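Intracellular protein transport protein USO1 (Saccharomyces cerevisiae S288c, PDB 6LSU) is a vesicle-tethering protein required, through its globular head and coiled-coil tail, for protein transport from the endoplasmic reticulum to the Golgi complex. Local coordinates at residues L85-L89 against Y165-L169. Numbering follows the deposited sequence.
Sequences LETIL and YTIQL
Helix 78-91 of armadillo repeat 1 packs alongside helix 160-174 of repeat 2, through a buried apolar strip closed at one border by a hydrogen bond from Tyr165 to Glu86. The axes of segments 85-89 and 165-169 run in roughly the same direction, 28° apart and 10.2 Å at closest approach. Leu89 slips between Tyr165 and Leu169: its CD1 meets Tyr165 CD1 at 3.6 Å, while its CD2 lies 3.9 Å from Leu169 CD1. Leu169, with CG anti to the backbone N (chi1 -173°), splays its two methyls across the interface, CD1 against Ile88 CG2 at 3.9 Å and CD2 against Leu85 CD2 at 4.0 Å. One turn back, Leu85 CB faces Tyr165 CB, and Leu151 of helix 145-154 packs on both Leu85 and Leu169. The extended Glu86 side chain runs out beside the Tyr165 ring, its carboxylate turned 82° from the ring plane. Tyr165 OH donates to Glu86 OE1 over 2.8 Å, reaching it from above the carboxylate plane; salt bridges from Lys82 to OE1 and Lys49 to OE2 also hold this acid and probably favour its charged form. With a phenylalanine in place of Tyr165, Glu86 OE1 would probably lose its hydroxyl donor. Such near-parallel stacking of helices from successive repeats is characteristic of an armadillo solenoid.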
loop_
_atom_site.group_PDB
_atom_site.type_symbol
_atom_site.label_atom_id
_atom_site.label_comp_id
_atom_site.label_asym_id
_atom_site.label_seq_id
_atom_site.Cartn_x
_atom_site.Cartn_y
_atom_site.Cartn_z
ATOM N N LEU A 85 2.804 -6.654 -41.912
ATOM C CA LEU A 85 2.850 -6.322 -40.456
ATOM C C LEU A 85 2.980 -4.790 -40.318
ATOM O O LEU A 85 2.224 -4.216 -39.501
ATOM C CB LEU A 85 3.981 -7.087 -39.750
ATOM C CG LEU A 85 3.830 -8.614 -39.706
ATOM C CD1 LEU A 85 5.021 -9.258 -39.044
ATOM C CD2 LEU A 85 2.631 -9.050 -38.931
ATOM N N GLU A 86 3.844 -4.123 -41.088
ATOM C CA GLU A 86 3.962 -2.654 -40.910
ATOM C C GLU A 86 2.598 -2.057 -41.241
ATOM O O GLU A 86 2.145 -1.131 -40.491
ATOM C CB GLU A 86 5.057 -1.991 -41.748
ATOM C CG GLU A 86 6.430 -2.578 -41.523
ATOM C CD GLU A 86 7.573 -2.117 -42.414
ATOM O OE1 GLU A 86 8.766 -2.372 -42.019
ATOM O OE2 GLU A 86 7.303 -1.473 -43.451
ATOM N N THR A 87 1.937 -2.583 -42.269
ATOM C CA THR A 87 0.695 -1.964 -42.813
ATOM C C THR A 87 -0.397 -2.129 -41.758
ATOM O O THR A 87 -1.047 -1.095 -41.388
ATOM C CB THR A 87 0.342 -2.485 -44.214
ATOM O OG1 THR A 87 1.419 -2.097 -45.084
ATOM C CG2 THR A 87 -0.971 -1.897 -44.711
ATOM N N ILE A 88 -0.524 -3.312 -41.180
ATOM C CA ILE A 88 -1.575 -3.532 -40.146
ATOM C C ILE A 88 -1.344 -2.608 -38.951
ATOM O O ILE A 88 -2.334 -2.038 -38.415
ATOM C CB ILE A 88 -1.652 -4.991 -39.698
ATOM C CG1 ILE A 88 -1.890 -5.900 -40.902
ATOM C CG2 ILE A 88 -2.757 -5.144 -38.641
ATOM C CD1 ILE A 88 -1.946 -7.367 -40.526
ATOM N N LEU A 89 -0.080 -2.504 -38.522
ATOM C CA LEU A 89 0.323 -1.676 -37.362
ATOM C C LEU A 89 0.007 -0.217 -37.662
ATOM O O LEU A 89 -0.426 0.501 -36.754
ATOM C CB LEU A 89 1.811 -1.889 -37.075
ATOM C CG LEU A 89 2.072 -3.142 -36.247
ATOM C CD1 LEU A 89 3.545 -3.482 -36.150
ATOM C CD2 LEU A 89 1.461 -2.972 -34.874
ATOM N N TYR A 165 7.792 -6.750 -34.672
ATOM C CA TYR A 165 6.480 -6.294 -35.182
ATOM C C TYR A 165 5.380 -7.258 -34.709
ATOM O O TYR A 165 4.252 -6.831 -34.372
ATOM C CB TYR A 165 6.476 -6.242 -36.695
ATOM C CG TYR A 165 7.139 -5.050 -37.324
ATOM C CD1 TYR A 165 7.026 -3.786 -36.793
ATOM C CD2 TYR A 165 7.788 -5.186 -38.536
ATOM C CE1 TYR A 165 7.619 -2.682 -37.410
ATOM C CE2 TYR A 165 8.348 -4.104 -39.188
ATOM C CZ TYR A 165 8.288 -2.844 -38.611
ATOM O OH TYR A 165 8.839 -1.773 -39.259
ATOM N N THR A 166 5.715 -8.527 -34.584
ATOM C CA THR A 166 4.743 -9.577 -34.158
ATOM C C THR A 166 4.351 -9.367 -32.687
ATOM O O THR A 166 3.148 -9.367 -32.374
ATOM C CB THR A 166 5.336 -10.942 -34.479
ATOM O OG1 THR A 166 5.552 -10.953 -35.887
ATOM C CG2 THR A 166 4.443 -12.078 -34.064
ATOM N N ILE A 167 5.346 -9.196 -31.822
ATOM C CA ILE A 167 5.182 -8.873 -30.375
ATOM C C ILE A 167 4.285 -7.642 -30.271
ATOM O O ILE A 167 3.290 -7.675 -29.562
ATOM C CB ILE A 167 6.536 -8.610 -29.689
ATOM C CG1 ILE A 167 7.391 -9.872 -29.630
ATOM C CG2 ILE A 167 6.297 -8.075 -28.294
ATOM C CD1 ILE A 167 8.764 -9.660 -29.026
ATOM N N GLN A 168 4.642 -6.579 -30.990
ATOM C CA GLN A 168 3.916 -5.291 -30.935
ATOM C C GLN A 168 2.469 -5.502 -31.374
ATOM O O GLN A 168 1.574 -4.939 -30.667
ATOM C CB GLN A 168 4.630 -4.238 -31.777
ATOM C CG GLN A 168 5.939 -3.828 -31.145
ATOM C CD GLN A 168 6.784 -2.899 -31.998
ATOM O OE1 GLN A 168 6.905 -3.034 -33.210
ATOM N NE2 GLN A 168 7.424 -1.956 -31.331
ATOM N N LEU A 169 2.227 -6.282 -32.442
ATOM C CA LEU A 169 0.856 -6.469 -32.988
ATOM C C LEU A 169 0.012 -7.200 -31.945
ATOM O O LEU A 169 -1.113 -6.757 -31.674
ATOM C CB LEU A 169 0.890 -7.217 -34.326
ATOM C CG LEU A 169 -0.456 -7.320 -35.048
ATOM C CD1 LEU A 169 -1.083 -5.947 -35.257
ATOM C CD2 LEU A 169 -0.286 -8.044 -36.374
#